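Local atomic coordinates of putative uncharacterized protein (Chaetomium thermophilum, PDB entry 4X2H), a protein that is not characterised in detail but carries an NTF2 domain that pairs with a second protein and may serve in nuclear transport. Residues D160-P165 and G170-I175; G134-P137 and D141-V144; N49-V52 and E57-D60; W14-I19 and Y87-F92. One frame throughout, in Å; residues are numbered along the deposited sequence.

Contact 1. Residues D160-P165 and G170-I175; sequences DVLEKP and GRKYLI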
# COMPACT_ATOMS: atom_id res chain seq x y z
N ASP B 160 -22.04 -5.32 -7.37
CA ASP B 160 -23.38 -5.56 -6.83
C ASP B 160 -23.91 -4.38 -6.04
O ASP B 160 -25.10 -4.33 -5.73
CB ASP B 160 -23.37 -6.82 -5.95
CG ASP B 160 -23.01 -8.07 -6.73
OD1 ASP B 160 -23.51 -8.23 -7.87
OD2 ASP B 160 -22.23 -8.90 -6.21
N VAL B 161 -23.04 -3.42 -5.72
CA VAL B 161 -23.40 -2.27 -4.90
C VAL B 161 -23.25 -0.96 -5.66
O VAL B 161 -24.09 -0.07 -5.55
CB VAL B 161 -22.55 -2.23 -3.60
CG1 VAL B 161 -22.72 -0.90 -2.87
CG2 VAL B 161 -22.92 -3.38 -2.69
N LEU B 162 -22.17 -0.83 -6.43
CA LEU B 162 -21.92 0.39 -7.19
C LEU B 162 -23.08 0.73 -8.12
O LEU B 162 -23.40 -0.03 -9.03
CB LEU B 162 -20.63 0.26 -8.01
CG LEU B 162 -19.33 0.43 -7.23
CD1 LEU B 162 -18.15 0.05 -8.11
CD2 LEU B 162 -19.18 1.85 -6.72
N GLU B 163 -23.70 1.88 -7.87
CA GLU B 163 -24.84 2.37 -8.65
C GLU B 163 -25.99 1.36 -8.67
O GLU B 163 -26.78 1.32 -9.61
CB GLU B 163 -24.38 2.72 -10.07
CG GLU B 163 -23.76 4.10 -10.15
CD GLU B 163 -22.66 4.20 -11.18
OE1 GLU B 163 -21.80 5.09 -11.05
OE2 GLU B 163 -22.66 3.38 -12.13
N LYS B 164 -26.08 0.56 -7.61
CA LYS B 164 -27.23 -0.31 -7.41
C LYS B 164 -28.33 0.51 -6.74
O LYS B 164 -28.19 0.88 -5.57
CB LYS B 164 -26.85 -1.51 -6.54
CG LYS B 164 -27.98 -2.51 -6.29
CD LYS B 164 -28.51 -3.14 -7.57
CE LYS B 164 -27.46 -3.96 -8.31
NZ LYS B 164 -26.99 -5.13 -7.53
N PRO B 165 -29.41 0.82 -7.47
CA PRO B 165 -30.43 1.68 -6.86
C PRO B 165 -31.07 1.04 -5.63
O PRO B 165 -31.49 -0.11 -5.67
CB PRO B 165 -31.46 1.86 -7.98
CG PRO B 165 -31.29 0.67 -8.85
CD PRO B 165 -29.82 0.36 -8.81
N GLY B 170 -23.52 -1.40 2.46
CA GLY B 170 -22.67 -2.18 1.58
C GLY B 170 -21.35 -1.52 1.25
O GLY B 170 -21.17 -0.31 1.37
N ARG B 171 -20.42 -2.36 0.80
CA ARG B 171 -19.07 -1.94 0.46
C ARG B 171 -18.96 -1.63 -1.03
O ARG B 171 -19.22 -2.50 -1.85
CB ARG B 171 -18.09 -3.04 0.87
CG ARG B 171 -17.85 -3.14 2.38
CD ARG B 171 -17.30 -1.83 2.91
NE ARG B 171 -16.41 -1.23 1.94
CZ ARG B 171 -16.12 0.07 1.86
NH1 ARG B 171 -15.30 0.50 0.92
NH2 ARG B 171 -16.65 0.93 2.72
N LYS B 172 -18.59 -0.40 -1.37
CA LYS B 172 -18.48 0.01 -2.77
C LYS B 172 -17.27 -0.61 -3.46
O LYS B 172 -17.30 -0.86 -4.67
CB LYS B 172 -18.39 1.53 -2.88
CG LYS B 172 -19.72 2.25 -2.72
CD LYS B 172 -19.52 3.76 -2.86
CE LYS B 172 -20.75 4.46 -3.39
NZ LYS B 172 -21.86 4.50 -2.40
N TYR B 173 -16.21 -0.84 -2.68
CA TYR B 173 -15.00 -1.50 -3.17
C TYR B 173 -14.57 -2.59 -2.20
O TYR B 173 -14.65 -2.41 -0.98
CB TYR B 173 -13.89 -0.47 -3.38
CG TYR B 173 -14.27 0.54 -4.43
CD1 TYR B 173 -15.01 1.67 -4.11
CD2 TYR B 173 -13.93 0.33 -5.77
CE1 TYR B 173 -15.39 2.58 -5.08
CE2 TYR B 173 -14.30 1.24 -6.75
CZ TYR B 173 -15.03 2.35 -6.40
OH TYR B 173 -15.41 3.25 -7.38
N LEU B 174 -14.13 -3.71 -2.75
CA LEU B 174 -13.83 -4.91 -1.97
C LEU B 174 -12.34 -5.24 -1.98
O LEU B 174 -11.63 -4.86 -2.90
CB LEU B 174 -14.63 -6.09 -2.50
CG LEU B 174 -16.14 -5.91 -2.48
CD1 LEU B 174 -16.82 -6.98 -3.32
CD2 LEU B 174 -16.66 -5.94 -1.05
N ILE B 175 -11.89 -5.98 -0.97
CA ILE B 175 -10.49 -6.35 -0.86
C ILE B 175 -10.19 -7.60 -1.68
O ILE B 175 -10.72 -8.68 -1.41
CB ILE B 175 -10.08 -6.62 0.59
CG1 ILE B 175 -10.43 -5.43 1.48
CG2 ILE B 175 -8.59 -6.93 0.67
CD1 ILE B 175 -10.47 -5.78 2.94
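Leu162 and Val161 carry most of the contact from the turn 160-165, and Lys172 of 170-175 receives much of it. Leu162 CD2 lies 3.9 Å from Lys172 CB, and the two side chains slant across each other. The same methyl reaches the Tyr173 ring obliquely, 4.2 Å from Tyr173 CZ. Leu162 gets there because its CG stands beside the backbone N (chi1 -77°). Carbon also rests on backbone oxygen here. Leu162 CG is 3.5 Å from Lys172 O, and Val161 CB is 3.8 Å from Arg171 O. With an alanine in place of Leu162, a gap would probably open between the turn and the Lys172 backbone, and Tyr173 would lose this methyl neighbour. Hydrogen bonds fold 160-165 on itself and tie 170-175 to other parts of the chain; none runs across. Lys164 N binds Val161 O at 2.9 Å and closes a type II beta turn. Lys164 NZ reaches back to Asp160 O at 2.7 Å. Tyr173 OH is bonded to Val119 O, and Arg171 O to Asn158 ND2. The whole forms part of the irregular connection between two antiparallel neighbours, strands 145-157 and 173-182, in the curved sheet of an NTF2-like fold.

Contact 2. Residues G134-P137 and D141-V144; sequences GASP and DDYV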
# COMPACT_ATOMS: atom_id res chain seq x y z
N GLY B 134 -3.84 -3.23 25.60
CA GLY B 134 -4.06 -3.02 27.03
C GLY B 134 -4.11 -1.57 27.46
O GLY B 134 -3.91 -1.26 28.63
N ALA B 135 -4.38 -0.67 26.52
CA ALA B 135 -4.49 0.75 26.81
C ALA B 135 -5.92 1.12 27.21
O ALA B 135 -6.88 0.44 26.82
CB ALA B 135 -4.06 1.58 25.62
N SER B 136 -6.05 2.19 27.98
CA SER B 136 -7.36 2.78 28.22
C SER B 136 -7.93 3.21 26.87
O SER B 136 -7.16 3.56 25.97
CB SER B 136 -7.27 3.97 29.18
OG SER B 136 -6.67 3.58 30.40
N PRO B 137 -9.26 3.17 26.70
CA PRO B 137 -9.88 3.31 25.37
C PRO B 137 -9.46 4.55 24.57
O PRO B 137 -9.55 4.51 23.34
CB PRO B 137 -11.37 3.37 25.69
CG PRO B 137 -11.52 2.66 26.97
CD PRO B 137 -10.27 2.93 27.75
N ASP B 141 -0.74 6.44 25.93
CA ASP B 141 0.45 6.39 26.78
C ASP B 141 0.44 5.33 27.89
O ASP B 141 1.50 5.05 28.46
CB ASP B 141 0.70 7.76 27.41
CG ASP B 141 -0.56 8.38 27.99
OD1 ASP B 141 -1.34 7.65 28.63
OD2 ASP B 141 -0.76 9.60 27.80
N ASP B 142 -0.71 4.73 28.20
CA ASP B 142 -0.77 3.76 29.29
C ASP B 142 -0.90 2.31 28.79
O ASP B 142 -1.30 1.42 29.54
CB ASP B 142 -1.92 4.11 30.25
CG ASP B 142 -3.30 3.76 29.70
OD1 ASP B 142 -3.44 3.49 28.49
OD2 ASP B 142 -4.26 3.77 30.51
N TYR B 143 -0.53 2.08 27.54
CA TYR B 143 -0.54 0.74 26.96
C TYR B 143 0.46 -0.21 27.61
O TYR B 143 1.39 0.21 28.28
CB TYR B 143 -0.24 0.82 25.46
CG TYR B 143 1.08 1.48 25.15
CD1 TYR B 143 2.27 0.75 25.15
CD2 TYR B 143 1.14 2.83 24.84
CE1 TYR B 143 3.48 1.36 24.86
CE2 TYR B 143 2.35 3.44 24.54
CZ TYR B 143 3.51 2.70 24.56
OH TYR B 143 4.71 3.30 24.26
N VAL B 144 0.24 -1.50 27.38
CA VAL B 144 1.18 -2.55 27.77
C VAL B 144 2.17 -2.79 26.63
O VAL B 144 3.38 -2.80 26.83
CB VAL B 144 0.45 -3.85 28.12
CG1 VAL B 144 1.44 -4.95 28.49
CG2 VAL B 144 -0.54 -3.61 29.25
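Asp142 and Ser136 lock the two ends of the connection between strands 122-135 and 145-157, antiparallel neighbours in the sheet of the NTF2-like fold. Asp142 is the residue most buried by this contact. Its CG sits between the backbone N and the carbonyl carbon (chi1 75°), which swings the carboxylate over to 134-137. There the acid meets Ser136 twice. Ser136 N donates to the syn lone pair of Asp142 OD1 at 3.0 Å, with 158° at the hydrogen. Ser136 OG donates to Asp142 OD2, though the modelled separation is too short to be trusted. Arg82 NE adds a long, weak ion pair to the same carboxylate. An alanine in place of Asp142 would probably leave the N-H and hydroxyl of Ser136 without these mates and set the turn free to open.

Gly134 is next in buried surface. Its positive phi (75°) favours glycine, and a CB on it would clash with Val144 CG2. Gly134 O accepts a hydrogen bond from Arg82 NH1, so one arginine reaches both parts of this corner.

Ala135 fills the middle. Its CA is 4.0 Å from Tyr143 CA, so the backbones come close. The ring of Tyr143 leads away, and what touches is its root: Ala135 CB lies 3.9 Å from Tyr143 CB.

Contact 3. Residues N49-V52 and E57-D60; sequences NGRV and EEWD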
# COMPACT_ATOMS: atom_id res chain seq x y z
N ASN B 49 1.31 -10.80 8.82
CA ASN B 49 2.64 -10.90 9.40
C ASN B 49 3.42 -12.05 8.77
O ASN B 49 4.15 -12.77 9.45
CB ASN B 49 2.56 -11.08 10.92
CG ASN B 49 2.52 -9.76 11.67
OD1 ASN B 49 2.76 -8.70 11.10
ND2 ASN B 49 2.25 -9.83 12.96
N GLY B 50 3.25 -12.22 7.46
CA GLY B 50 4.01 -13.20 6.71
C GLY B 50 3.38 -14.57 6.63
O GLY B 50 3.93 -15.47 5.99
N ARG B 51 2.24 -14.75 7.29
CA ARG B 51 1.50 -16.00 7.19
C ARG B 51 0.37 -15.86 6.18
O ARG B 51 -0.49 -15.00 6.32
CB ARG B 51 0.92 -16.39 8.55
CG ARG B 51 0.24 -17.75 8.56
CD ARG B 51 -0.42 -18.01 9.90
NE ARG B 51 -1.85 -18.29 9.76
CZ ARG B 51 -2.71 -18.32 10.78
NH1 ARG B 51 -2.29 -18.09 12.02
NH2 ARG B 51 -3.99 -18.58 10.54
N VAL B 52 0.36 -16.72 5.16
CA VAL B 52 -0.74 -16.70 4.20
C VAL B 52 -1.97 -17.31 4.85
O VAL B 52 -1.93 -18.42 5.36
CB VAL B 52 -0.38 -17.46 2.90
CG1 VAL B 52 -1.57 -17.51 1.95
CG2 VAL B 52 0.81 -16.80 2.22
N GLU B 57 -12.55 -15.20 6.79
CA GLU B 57 -13.15 -15.72 8.02
C GLU B 57 -12.09 -16.11 9.03
O GLU B 57 -12.25 -15.87 10.23
CB GLU B 57 -14.04 -16.94 7.71
CG GLU B 57 -15.40 -16.59 7.11
CD GLU B 57 -15.34 -16.16 5.65
OE1 GLU B 57 -16.35 -15.63 5.15
OE2 GLU B 57 -14.29 -16.36 5.00
N GLU B 58 -11.00 -16.71 8.56
CA GLU B 58 -9.91 -17.09 9.44
C GLU B 58 -9.22 -15.86 10.01
O GLU B 58 -8.86 -15.82 11.18
CB GLU B 58 -8.90 -17.98 8.72
CG GLU B 58 -7.76 -18.45 9.62
CD GLU B 58 -6.82 -19.43 8.94
OE1 GLU B 58 -5.75 -19.71 9.51
OE2 GLU B 58 -7.15 -19.91 7.83
N TRP B 59 -9.05 -14.84 9.16
CA TRP B 59 -8.48 -13.57 9.60
C TRP B 59 -9.33 -12.95 10.70
O TRP B 59 -8.79 -12.44 11.69
CB TRP B 59 -8.35 -12.63 8.39
CG TRP B 59 -8.02 -11.19 8.69
CD1 TRP B 59 -8.62 -10.09 8.14
CD2 TRP B 59 -7.01 -10.69 9.57
NE1 TRP B 59 -8.05 -8.94 8.62
CE2 TRP B 59 -7.06 -9.28 9.50
CE3 TRP B 59 -6.06 -11.29 10.41
CZ2 TRP B 59 -6.21 -8.46 10.25
CZ3 TRP B 59 -5.22 -10.47 11.15
CH2 TRP B 59 -5.30 -9.08 11.06
N ASP B 60 -10.65 -13.00 10.57
CA ASP B 60 -11.54 -12.53 11.63
C ASP B 60 -11.31 -13.30 12.93
O ASP B 60 -11.33 -12.73 14.03
CB ASP B 60 -13.01 -12.65 11.21
CG ASP B 60 -13.52 -11.41 10.48
OD1 ASP B 60 -13.10 -10.28 10.83
OD2 ASP B 60 -14.36 -11.55 9.56
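Arg51 and Glu58 make the whole contact between 49-52 and 57-60, through the ends of two long side chains. It is a salt bridge between Arg51 NH2 and Glu58 OE1. The two atoms are modelled too close together, so their exact places and the length of the bridge are doubtful. As modelled, Glu58 OE1 comes in at the edge of the guanidinium, near its plane, on the side of NH2, and this too is only as sure as the two atoms. The guanidinium and carboxylate planes are modelled 44° apart, so the two groups are not coplanar. Glu58 has CG anti to the backbone N (chi1 -178°) and stays extended beyond it, which carries the acid out from the helix.

Arg51 starts strand 51-53, one of the two outermost strands of the sheet within this chain. Asn49 and Gly50 before it have the backbone angles of a type I′ turn. They form the tight bend of a beta hairpin with strand 45-48. Gly50, at phi 90°, is where a CB would be jammed against the preceding carbonyl oxygen. Glu58 lies in the first turn of helix 56-66, and its N is bonded to Thr55 OG1.

The dense side of this region is the inner one. Trp59, next to Glu58, is buried. Its ring meets His178 edge-to-face and also meets the ring of Tyr180, both on strand 173-182. The outer side is looser, for both Arg51 and Glu58 are partly exposed. Arg51 also packs on an apolar side chain of the partner protein, to whose backbone Asn49 ND2 is hydrogen-bonded.

Contact 4. Residues W14-I19 and Y87-F92; sequences WYYRQI and YDVDCF
Tyr16 has its CG anti to the carbonyl carbon (chi1 -65°), and this lays its ring against strand 87-92, where Val89 meets it. In Val89 it is CG2 that stands anti to the carbonyl carbon, and this methyl does the touching. It sits over one face of the Tyr16 ring, 3.7 Å above the plane and offset toward the rim. Val89 CG2 is 4.0 Å from the ring centroid and 23° off the normal, a CH-pi contact. The opposite face is covered by Tyr15, whose CD2 lies 3.5 Å above the centre of the Tyr16 ring. The Tyr16 ring is thus held between a methyl and the edge of another ring.

One turn further along the helix, Ile19 offers its CG2 methyl to Tyr87. Ile19 CG2 is 3.6 Å from Tyr87 CD1, an oblique approach to the ring. Tyr87 also touches Tyr16, with its CB 4.2 Å from Tyr16 CD1. The two tyrosine side chains cross at about a right angle.

No hydrogen bond joins the segments. The buried hydroxyls have partners beyond them: Tyr16 OH bonds Asp151 OD2, and Tyr87 OH bonds Tyr180 OH and Gln66 NE2.

The helix and strand run nearly antiparallel (159°), with their axes 9.0 Å apart. Helix 3-20 lies along the sheet of the NTF2-like fold, against strand 83-96. A classic beta bulge, Asp90 and Cys91 facing Ser128, breaks the strand. Strand 122-135 adds Val127, which touches Tyr16 and Val89, and helix 56-66 adds Leu63 beside Ile19 and Tyr87.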
# COMPACT_ATOMS: atom_id res chain seq x y z
N TRP B 14 -14.40 2.42 7.64
CA TRP B 14 -15.22 1.25 7.89
C TRP B 14 -14.41 0.10 8.49
O TRP B 14 -14.78 -0.46 9.52
CB TRP B 14 -15.90 0.76 6.61
CG TRP B 14 -16.59 -0.55 6.81
CD1 TRP B 14 -17.80 -0.76 7.38
CD2 TRP B 14 -16.09 -1.85 6.44
NE1 TRP B 14 -18.10 -2.10 7.41
CE2 TRP B 14 -17.06 -2.79 6.84
CE3 TRP B 14 -14.92 -2.30 5.83
CZ2 TRP B 14 -16.90 -4.16 6.64
CZ3 TRP B 14 -14.76 -3.67 5.63
CH2 TRP B 14 -15.74 -4.58 6.04
N TYR B 15 -13.32 -0.24 7.82
CA TYR B 15 -12.53 -1.42 8.15
C TYR B 15 -12.00 -1.40 9.59
O TYR B 15 -12.20 -2.35 10.36
CB TYR B 15 -11.36 -1.54 7.16
CG TYR B 15 -10.47 -2.74 7.39
CD1 TYR B 15 -10.75 -3.96 6.79
CD2 TYR B 15 -9.36 -2.65 8.21
CE1 TYR B 15 -9.93 -5.06 7.00
CE2 TYR B 15 -8.54 -3.73 8.42
CZ TYR B 15 -8.83 -4.94 7.82
OH TYR B 15 -8.01 -6.02 8.04
N TYR B 16 -11.35 -0.32 9.98
CA TYR B 16 -10.76 -0.26 11.31
C TYR B 16 -11.81 0.01 12.39
O TYR B 16 -11.60 -0.30 13.55
CB TYR B 16 -9.64 0.78 11.32
CG TYR B 16 -8.50 0.36 10.41
CD1 TYR B 16 -7.57 -0.58 10.82
CD2 TYR B 16 -8.40 0.85 9.11
CE1 TYR B 16 -6.55 -1.00 9.98
CE2 TYR B 16 -7.39 0.44 8.27
CZ TYR B 16 -6.46 -0.48 8.71
OH TYR B 16 -5.46 -0.88 7.85
N ARG B 17 -12.97 0.54 12.00
CA ARG B 17 -14.07 0.68 12.95
C ARG B 17 -14.61 -0.71 13.32
O ARG B 17 -14.93 -0.96 14.48
CB ARG B 17 -15.19 1.55 12.38
CG ARG B 17 -16.28 1.91 13.39
CD ARG B 17 -17.57 2.36 12.70
NE ARG B 17 -17.31 3.16 11.50
CZ ARG B 17 -17.90 2.98 10.32
NH1 ARG B 17 -18.81 2.03 10.15
NH2 ARG B 17 -17.57 3.76 9.30
N GLN B 18 -14.71 -1.60 12.33
CA GLN B 18 -15.19 -2.96 12.60
C GLN B 18 -14.25 -3.66 13.59
O GLN B 18 -14.70 -4.24 14.58
CB GLN B 18 -15.28 -3.79 11.31
CG GLN B 18 -16.18 -3.23 10.22
CD GLN B 18 -17.45 -2.57 10.75
OE1 GLN B 18 -17.59 -1.35 10.72
NE2 GLN B 18 -18.37 -3.39 11.24
N ILE B 19 -12.96 -3.59 13.32
CA ILE B 19 -11.97 -4.25 14.16
C ILE B 19 -12.05 -3.69 15.57
O ILE B 19 -12.14 -4.44 16.54
CB ILE B 19 -10.55 -4.09 13.58
CG1 ILE B 19 -10.48 -4.78 12.22
CG2 ILE B 19 -9.51 -4.69 14.54
CD1 ILE B 19 -9.15 -4.65 11.50
N TYR B 87 -6.69 -0.21 17.22
CA TYR B 87 -5.96 0.31 16.06
C TYR B 87 -6.24 1.79 15.86
O TYR B 87 -7.39 2.21 15.79
CB TYR B 87 -6.35 -0.47 14.80
CG TYR B 87 -5.82 -1.88 14.77
CD1 TYR B 87 -6.47 -2.90 15.45
CD2 TYR B 87 -4.67 -2.19 14.07
CE1 TYR B 87 -5.98 -4.20 15.43
CE2 TYR B 87 -4.17 -3.48 14.04
CZ TYR B 87 -4.83 -4.48 14.72
OH TYR B 87 -4.34 -5.76 14.70
N ASP B 88 -5.16 2.57 15.76
CA ASP B 88 -5.24 4.00 15.48
C ASP B 88 -4.59 4.27 14.14
O ASP B 88 -3.40 4.04 13.98
CB ASP B 88 -4.54 4.82 16.56
CG ASP B 88 -5.33 4.92 17.85
OD1 ASP B 88 -6.39 4.27 17.97
OD2 ASP B 88 -4.88 5.65 18.76
N VAL B 89 -5.37 4.76 13.18
CA VAL B 89 -4.84 5.08 11.86
C VAL B 89 -4.18 6.46 11.87
O VAL B 89 -4.79 7.44 12.31
CB VAL B 89 -5.93 5.04 10.78
CG1 VAL B 89 -5.37 5.45 9.43
CG2 VAL B 89 -6.55 3.66 10.71
N ASP B 90 -2.95 6.52 11.39
CA ASP B 90 -2.18 7.77 11.36
C ASP B 90 -2.13 8.36 9.96
O ASP B 90 -2.07 9.58 9.79
CB ASP B 90 -0.76 7.54 11.88
CG ASP B 90 -0.70 7.38 13.38
OD1 ASP B 90 -1.48 8.05 14.09
OD2 ASP B 90 0.12 6.57 13.86
N CYS B 91 -2.14 7.50 8.95
CA CYS B 91 -2.12 7.97 7.57
C CYS B 91 -2.54 6.88 6.60
O CYS B 91 -2.46 5.70 6.91
CB CYS B 91 -0.73 8.49 7.19
SG CYS B 91 0.58 7.23 7.19
N PHE B 92 -3.01 7.30 5.44
CA PHE B 92 -3.21 6.37 4.34
C PHE B 92 -3.02 7.09 3.01
O PHE B 92 -3.07 8.32 2.94
CB PHE B 92 -4.59 5.71 4.40
CG PHE B 92 -5.74 6.67 4.29
CD1 PHE B 92 -6.25 7.30 5.42
CD2 PHE B 92 -6.32 6.94 3.06
CE1 PHE B 92 -7.31 8.18 5.32
CE2 PHE B 92 -7.38 7.82 2.96
CZ PHE B 92 -7.88 8.44 4.09

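How the contacts relate
All four contacts reach the same sheet. Contact 4 is the buried one, and two others touch it. Contact 1 joins it through Arg171 CD, 3.7 Å from Trp14 CD2. Contact 3 joins it through Trp59 NE1, 3.0 Å from Tyr15 OH, a probable hydrogen bond. Along the chain, contact 3 is nested within the loop that contact 4 closes. Contacts 1 and 2 fix connections on opposite sides of the chain centre, with their centres about 36 Å apart. Contact 2 lies about 17 Å from contact 4, centre to centre, without touching it. Contacts 3 and 4 also approach the partner protein. Cys91, in contact 4, is seen in a structure of this protein to form an interchain disulfide.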